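Local coordinates for protein ammonium transporter (Kuenenia stuttgartiensis, PDB 6EU6) that probably senses ammonium as the membrane-embedded, Amt-type sensor part of a histidine kinase that signals ammonium across the membrane, at residues I138-W142 / V366-W370; A209-T213 / F270-L274; S284-T288 / F340-Y345. All coordinates share one frame; numbering follows the deposited sequence.

Contact 1 of 3, residues I138-W142 / V366-W370; sequences IFGHW and VAFSW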
# COMPACT_ATOMS: atom_id res chain seq x y z
N ILE A 138 -15.10 -25.44 7.14
CA ILE A 138 -16.20 -26.40 6.94
C ILE A 138 -17.39 -25.74 6.23
O ILE A 138 -17.85 -26.24 5.22
CB ILE A 138 -16.62 -27.06 8.27
CG1 ILE A 138 -15.50 -27.98 8.72
CG2 ILE A 138 -17.93 -27.84 8.09
CD1 ILE A 138 -15.56 -28.42 10.18
N PHE A 139 -17.83 -24.58 6.71
CA PHE A 139 -18.78 -23.78 5.89
C PHE A 139 -18.27 -23.48 4.50
O PHE A 139 -19.01 -23.55 3.53
CB PHE A 139 -19.26 -22.48 6.58
CG PHE A 139 -20.38 -21.80 5.84
CD1 PHE A 139 -20.10 -20.90 4.80
CD2 PHE A 139 -21.71 -22.10 6.10
CE1 PHE A 139 -21.15 -20.30 4.07
CE2 PHE A 139 -22.77 -21.51 5.35
CZ PHE A 139 -22.47 -20.60 4.35
N GLY A 140 -16.98 -23.22 4.38
CA GLY A 140 -16.42 -22.95 3.09
C GLY A 140 -16.55 -24.15 2.16
O GLY A 140 -16.70 -23.98 0.96
N HIS A 141 -16.38 -25.33 2.72
CA HIS A 141 -16.57 -26.57 1.93
C HIS A 141 -18.02 -26.63 1.41
O HIS A 141 -18.27 -26.87 0.22
CB HIS A 141 -16.26 -27.79 2.75
CG HIS A 141 -16.24 -29.04 1.93
ND1 HIS A 141 -15.17 -29.38 1.14
CD2 HIS A 141 -17.18 -30.01 1.76
CE1 HIS A 141 -15.43 -30.54 0.53
NE2 HIS A 141 -16.64 -30.94 0.90
N TRP A 142 -18.96 -26.31 2.29
CA TRP A 142 -20.38 -26.41 1.92
C TRP A 142 -20.69 -25.53 0.74
O TRP A 142 -21.48 -25.92 -0.14
CB TRP A 142 -21.28 -26.08 3.09
CG TRP A 142 -21.09 -26.95 4.26
CD1 TRP A 142 -20.36 -28.13 4.31
CD2 TRP A 142 -21.58 -26.74 5.58
NE1 TRP A 142 -20.37 -28.63 5.61
CE2 TRP A 142 -21.13 -27.79 6.38
CE3 TRP A 142 -22.35 -25.75 6.16
CZ2 TRP A 142 -21.42 -27.86 7.73
CZ3 TRP A 142 -22.64 -25.84 7.47
CH2 TRP A 142 -22.17 -26.87 8.24
N VAL A 366 -28.04 -20.86 7.59
CA VAL A 366 -27.08 -21.89 7.93
C VAL A 366 -25.76 -21.27 8.42
O VAL A 366 -25.23 -21.71 9.41
CB VAL A 366 -26.82 -22.82 6.75
CG1 VAL A 366 -25.64 -23.74 7.04
CG2 VAL A 366 -28.09 -23.63 6.44
N ALA A 367 -25.28 -20.22 7.75
CA ALA A 367 -24.03 -19.51 8.16
C ALA A 367 -24.14 -18.94 9.57
O ALA A 367 -23.26 -19.15 10.47
CB ALA A 367 -23.64 -18.42 7.14
N PHE A 368 -25.30 -18.34 9.84
CA PHE A 368 -25.57 -17.83 11.17
C PHE A 368 -25.59 -18.94 12.15
O PHE A 368 -24.96 -18.86 13.18
CB PHE A 368 -26.88 -16.98 11.20
CG PHE A 368 -27.18 -16.42 12.53
CD1 PHE A 368 -26.66 -15.20 12.91
CD2 PHE A 368 -27.92 -17.16 13.46
CE1 PHE A 368 -26.89 -14.68 14.17
CE2 PHE A 368 -28.16 -16.62 14.72
CZ PHE A 368 -27.66 -15.39 15.08
N SER A 369 -26.37 -19.97 11.89
CA SER A 369 -26.55 -21.02 12.91
C SER A 369 -25.25 -21.71 13.23
O SER A 369 -24.97 -22.04 14.40
CB SER A 369 -27.58 -22.08 12.45
OG SER A 369 -28.83 -21.46 12.15
N TRP A 370 -24.48 -22.01 12.17
CA TRP A 370 -23.20 -22.65 12.34
C TRP A 370 -22.17 -21.76 13.11
O TRP A 370 -21.59 -22.19 14.09
CB TRP A 370 -22.69 -23.01 10.96
CG TRP A 370 -21.27 -23.66 10.86
CD1 TRP A 370 -20.12 -23.09 10.29
CD2 TRP A 370 -20.91 -24.98 11.22
NE1 TRP A 370 -19.07 -24.00 10.32
CE2 TRP A 370 -19.52 -25.15 10.92
CE3 TRP A 370 -21.59 -26.03 11.85
CZ2 TRP A 370 -18.85 -26.36 11.15
CZ3 TRP A 370 -20.90 -27.24 12.08
CH2 TRP A 370 -19.54 -27.38 11.74
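Trp-142 and Trp-370 meet edge to face, with the edge of Trp-142 directed at the face of Trp-370. The centroids of their six-membered rings lie 4.9 Å apart and the ring planes stand at 54°. CH2 of Trp-142 does the touching, 3.7 Å from CD2 of Trp-370. The indole of Trp-370 gets there because its CG lies anti to its own backbone N (chi1 177°), which sends the ring toward helix 121-144.

Aliphatic groups fill in around the two indoles. From helix 121-144, CG2 of Ile-138 reaches CZ2 of Trp-370 at 3.5 Å. CB of Phe-139 lies near CD1 of the same indole. CG1 of Val-366 is shared: it sits 3.7 Å from CZ3 of Trp-142, and it also lies at the edge of the Phe-139 ring, near its plane. CE2 of Phe-139 packs on Ala-367, 3.7 Å from its CB. The small alanine lets the ring come close to the backbone.

No hydrogen bond links the two segments. The helices run nearly antiparallel, at 161°, and the 11.3 Å between their axes is filled by Trp-142, Trp-370 and Phe-139. NE1 of Trp-142 is satisfied by the carbonyl of Leu-74. Within the two segments the contact is apolar and aromatic packing; the one polar side-chain atom of Trp-370 is satisfied one turn before Ile-138, by the carbonyl of Ile-135 on the opposing helix.

Contact 2 of 3, residues A209-T213 / F270-L274; sequences ATLGT and FTAIL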
# COMPACT_ATOMS: atom_id res chain seq x y z
N ALA A 209 -8.41 5.63 11.19
CA ALA A 209 -9.54 4.88 10.66
C ALA A 209 -9.81 5.20 9.17
O ALA A 209 -10.25 4.36 8.45
CB ALA A 209 -10.79 5.16 11.45
N THR A 210 -9.59 6.43 8.75
CA THR A 210 -9.78 6.86 7.37
C THR A 210 -8.74 6.15 6.52
O THR A 210 -9.07 5.57 5.44
CB THR A 210 -9.63 8.39 7.24
OG1 THR A 210 -10.58 9.02 8.09
CG2 THR A 210 -9.97 8.84 5.85
N LEU A 211 -7.50 6.14 6.99
CA LEU A 211 -6.46 5.44 6.23
C LEU A 211 -6.83 3.92 6.16
O LEU A 211 -6.65 3.29 5.10
CB LEU A 211 -5.07 5.67 6.80
CG LEU A 211 -4.56 7.12 6.81
CD1 LEU A 211 -3.12 7.24 7.35
CD2 LEU A 211 -4.64 7.79 5.46
N GLY A 212 -7.37 3.39 7.25
CA GLY A 212 -7.83 2.02 7.30
C GLY A 212 -8.90 1.73 6.25
O GLY A 212 -8.80 0.76 5.50
N THR A 213 -9.85 2.64 6.12
CA THR A 213 -10.92 2.46 5.14
C THR A 213 -10.33 2.42 3.75
O THR A 213 -10.67 1.57 2.96
CB THR A 213 -11.96 3.62 5.31
OG1 THR A 213 -12.48 3.58 6.65
CG2 THR A 213 -13.03 3.53 4.34
N PHE A 270 -18.02 5.40 7.91
CA PHE A 270 -17.11 4.28 7.64
C PHE A 270 -17.85 2.98 7.61
O PHE A 270 -17.68 2.15 6.70
CB PHE A 270 -16.02 4.12 8.73
CG PHE A 270 -15.10 5.34 8.91
CD1 PHE A 270 -14.56 5.98 7.86
CD2 PHE A 270 -14.72 5.73 10.16
CE1 PHE A 270 -13.74 7.09 8.00
CE2 PHE A 270 -13.89 6.83 10.32
CZ PHE A 270 -13.38 7.48 9.23
N THR A 271 -18.72 2.78 8.61
CA THR A 271 -19.53 1.55 8.66
C THR A 271 -20.23 1.32 7.34
O THR A 271 -20.27 0.23 6.83
CB THR A 271 -20.54 1.61 9.84
OG1 THR A 271 -19.81 1.69 11.03
CG2 THR A 271 -21.44 0.39 9.89
N ALA A 272 -20.85 2.36 6.80
CA ALA A 272 -21.61 2.19 5.63
C ALA A 272 -20.74 1.82 4.40
O ALA A 272 -21.14 1.00 3.59
CB ALA A 272 -22.42 3.45 5.39
N ILE A 273 -19.57 2.51 4.24
CA ILE A 273 -18.66 2.25 3.17
C ILE A 273 -18.22 0.79 3.22
O ILE A 273 -18.32 0.08 2.23
CB ILE A 273 -17.45 3.23 3.23
CG1 ILE A 273 -18.00 4.62 2.87
CG2 ILE A 273 -16.42 2.76 2.23
CD1 ILE A 273 -17.04 5.75 3.16
N LEU A 274 -17.76 0.35 4.38
CA LEU A 274 -17.28 -0.99 4.48
C LEU A 274 -18.40 -2.04 4.27
O LEU A 274 -18.16 -3.09 3.65
CB LEU A 274 -16.59 -1.21 5.82
CG LEU A 274 -15.37 -0.42 6.23
CD1 LEU A 274 -14.78 -1.13 7.47
CD2 LEU A 274 -14.38 -0.39 5.12
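Ala-209 begins the contact by setting its CB against the ring of Phe-270, 3.7 Å from CE2. Its carbonyl oxygen lies over one face of that ring. This oxygen accepts two bonds from Thr-213, one turn on: from N and, at 3.0 Å, from OG1, which reach it from opposite faces of the carbonyl plane.

Thr-210 comes next. Its OG1 lies at the ring edge, near the plane, 3.4 Å from CZ of Phe-270. The hydroxyl is hydrogen-bonded to the carbonyl of Val-206 in its own helix.

Thr-213 closes the segment. The same OG1 that bonds to Ala-209 also packs obliquely on the ring, 3.4 Å from CD1 of Phe-270. With OG1 beside the backbone N (chi1 -60°), the hydroxyl points back along the helix and CG2 is left to meet the other one. There CG2 lies 4.1 Å from CG2 of Ile-273 and loosely faces CD2 of Leu-274.

Replacing Phe-270 by an alanine removes the ring, which is likely to open a gap beside Ala-209 and leave both threonine hydroxyls without the surface they pack on.

The two segments run almost parallel, at 11°, with axes 11.0 Å apart. Tyr-30 of helix 2-34 touches Thr-213, Phe-270 and Leu-274. Ala-44, Leu-48 and Leu-52 of a neighbouring subunit pack on Thr-210, Phe-270 and Ile-273, so these helices also face the subunit interface.

Contact 3 of 3, residues S284-T288 / F340-Y345; sequences SNMVT and FAQKSY. With MES (2-(N-morpholino)-ethanesulfonic acid), chain C.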
# COMPACT_ATOMS: atom_id res chain seq x y z
N SER A 284 -20.15 -9.15 -7.31
CA SER A 284 -19.55 -8.12 -8.17
C SER A 284 -19.26 -8.62 -9.59
O SER A 284 -19.09 -7.81 -10.47
CB SER A 284 -18.28 -7.53 -7.52
OG SER A 284 -17.43 -8.59 -7.26
N ASN A 285 -19.20 -9.94 -9.83
CA ASN A 285 -18.95 -10.46 -11.17
C ASN A 285 -20.23 -10.59 -12.01
O ASN A 285 -20.15 -10.86 -13.21
CB ASN A 285 -18.31 -11.83 -11.09
CG ASN A 285 -19.23 -12.87 -10.41
OD1 ASN A 285 -19.94 -12.58 -9.42
ND2 ASN A 285 -19.21 -14.07 -10.92
N MET A 286 -21.39 -10.37 -11.42
CA MET A 286 -22.65 -10.73 -12.08
C MET A 286 -23.66 -9.65 -12.15
O MET A 286 -24.78 -9.90 -12.62
CB MET A 286 -23.29 -12.00 -11.48
CG MET A 286 -23.58 -12.02 -10.01
SD MET A 286 -23.96 -13.68 -9.28
CE MET A 286 -22.62 -14.59 -9.81
N VAL A 287 -23.27 -8.46 -11.74
CA VAL A 287 -24.18 -7.30 -11.74
C VAL A 287 -23.58 -6.22 -12.63
O VAL A 287 -22.41 -6.29 -12.98
CB VAL A 287 -24.47 -6.75 -10.33
CG1 VAL A 287 -24.98 -7.85 -9.43
CG2 VAL A 287 -23.25 -6.07 -9.66
N THR A 288 -24.43 -5.28 -13.02
CA THR A 288 -24.03 -4.09 -13.79
C THR A 288 -23.59 -2.98 -12.81
O THR A 288 -23.97 -2.97 -11.63
CB THR A 288 -25.25 -3.53 -14.63
OG1 THR A 288 -26.31 -3.13 -13.73
CG2 THR A 288 -25.80 -4.55 -15.65
N PHE A 340 -30.35 -9.02 -8.09
CA PHE A 340 -29.63 -8.21 -9.07
C PHE A 340 -28.80 -8.93 -10.06
O PHE A 340 -28.43 -8.33 -11.13
CB PHE A 340 -28.71 -7.17 -8.36
CG PHE A 340 -29.45 -6.12 -7.62
CD1 PHE A 340 -29.99 -5.05 -8.29
CD2 PHE A 340 -29.69 -6.22 -6.30
CE1 PHE A 340 -30.71 -4.09 -7.61
CE2 PHE A 340 -30.39 -5.28 -5.60
CZ PHE A 340 -30.91 -4.19 -6.25
N ALA A 341 -28.41 -10.14 -9.76
CA ALA A 341 -27.52 -10.86 -10.62
C ALA A 341 -28.14 -11.09 -12.00
O ALA A 341 -29.36 -11.25 -12.12
CB ALA A 341 -27.13 -12.19 -10.01
N GLN A 342 -27.27 -11.06 -13.01
CA GLN A 342 -27.61 -11.45 -14.36
C GLN A 342 -28.16 -12.87 -14.36
O GLN A 342 -27.58 -13.79 -13.76
CB GLN A 342 -26.37 -11.35 -15.26
CG GLN A 342 -26.69 -11.38 -16.73
CD GLN A 342 -27.70 -10.30 -17.05
OE1 GLN A 342 -27.48 -9.14 -16.70
NE2 GLN A 342 -28.84 -10.68 -17.67
N LYS A 343 -29.28 -13.07 -15.05
CA LYS A 343 -29.97 -14.37 -14.97
C LYS A 343 -29.13 -15.59 -15.33
O LYS A 343 -29.23 -16.59 -14.69
CB LYS A 343 -31.33 -14.35 -15.68
CG LYS A 343 -32.45 -13.87 -14.74
CD LYS A 343 -33.89 -14.13 -15.19
CE LYS A 343 -34.62 -15.28 -14.47
NZ LYS A 343 -35.97 -14.87 -13.96
N SER A 344 -28.21 -15.49 -16.27
CA SER A 344 -27.31 -16.58 -16.60
C SER A 344 -26.46 -17.09 -15.45
O SER A 344 -25.88 -18.20 -15.54
CB SER A 344 -26.34 -16.15 -17.74
OG SER A 344 -25.91 -14.79 -17.59
N TYR A 345 -26.32 -16.28 -14.39
CA TYR A 345 -25.56 -16.72 -13.23
C TYR A 345 -26.36 -17.50 -12.17
O TYR A 345 -25.77 -18.13 -11.26
CB TYR A 345 -24.89 -15.50 -12.56
CG TYR A 345 -23.75 -15.01 -13.35
CD1 TYR A 345 -22.50 -15.55 -13.13
CD2 TYR A 345 -23.91 -14.07 -14.31
CE1 TYR A 345 -21.42 -15.13 -13.85
CE2 TYR A 345 -22.83 -13.63 -15.04
CZ TYR A 345 -21.59 -14.17 -14.77
OH TYR A 345 -20.51 -13.84 -15.48
O1 MES C . -15.52 -19.69 -10.10
C2 MES C . -16.89 -19.29 -10.16
C3 MES C . -17.11 -18.35 -11.33
N4 MES C . -16.14 -17.25 -11.34
C5 MES C . -14.73 -17.63 -11.10
C6 MES C . -14.63 -18.59 -9.93
C7 MES C . -16.16 -16.59 -12.66
C8 MES C . -17.26 -15.54 -12.71
S MES C . -17.41 -14.75 -14.18
O1S MES C . -17.68 -13.32 -13.92
O2S MES C . -16.22 -14.96 -15.06
O3S MES C . -18.58 -15.30 -14.89
O HOH W 1 -27.41 -6.38 -12.48
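Met-286 folds its side chain against Tyr-345 and Ala-341, touching the tyrosine ring with CB and CE. CB sits over one face of the ring in a CH-pi contact, 3.7 Å from the centroid. SD stands off at 5.0 Å from the centroid in an oblique Met-aromatic contact, and CE reaches CD1 of Tyr-345 at 3.5 Å. CG of Met-286 lies between its backbone N and carbonyl carbon (chi1 56°), and a bend at chi3 turns CE back to the ring. CG also packs on CB of Ala-341 at 3.6 Å.

The backbones are joined by one nearly straight hydrogen bond. N of Gln-342 donates to O of Met-286 at 2.8 Å, with an N-H...O angle of 168°. A water adds a second link, donating to O of Phe-340 and accepting from N of Thr-288. Beside it, CG1 of Val-287 rests 3.9 Å from CB of Phe-340.

A MES molecule, probably from the crystallisation liquor, lies at the tyrosine end. OH of Tyr-345 donates to O3S of the sulfonate at 2.5 Å, too short to be read without caution. ND2 of Asn-285 makes a weak bond to O1S.

The first loop follows helix 266-280 and leads into helix 289-312, with Thr-288 at its N-cap. The second leaves helix 322-340 and precedes helix 353-385. Asn-241 of helix 234-261 bonds to the carbonyls of Ser-284 and Val-287, while Phe-340 packs against helix 289-312.

Overall arrangement
The three contacts lie well apart in one helical Amt-family chain, with centres 23 to 27 Å from one another and no touching atoms. Contact 1 spans the longest loop, from helix 121-144 to helix 353-385. Contacts 2 and 3 both fall within that span, one after the other. Contacts 1 and 2 lie on opposite sides of the chain's centre, and both join helices. Contact 3 instead joins two interhelical loops, and its centre is farther from the chain centre. Helix 266-280 carries half of contact 2 and leads into the first loop of contact 3. Helix 353-385 of contact 1 follows its second loop. Together they probably join helices distant in sequence into one membrane bundle.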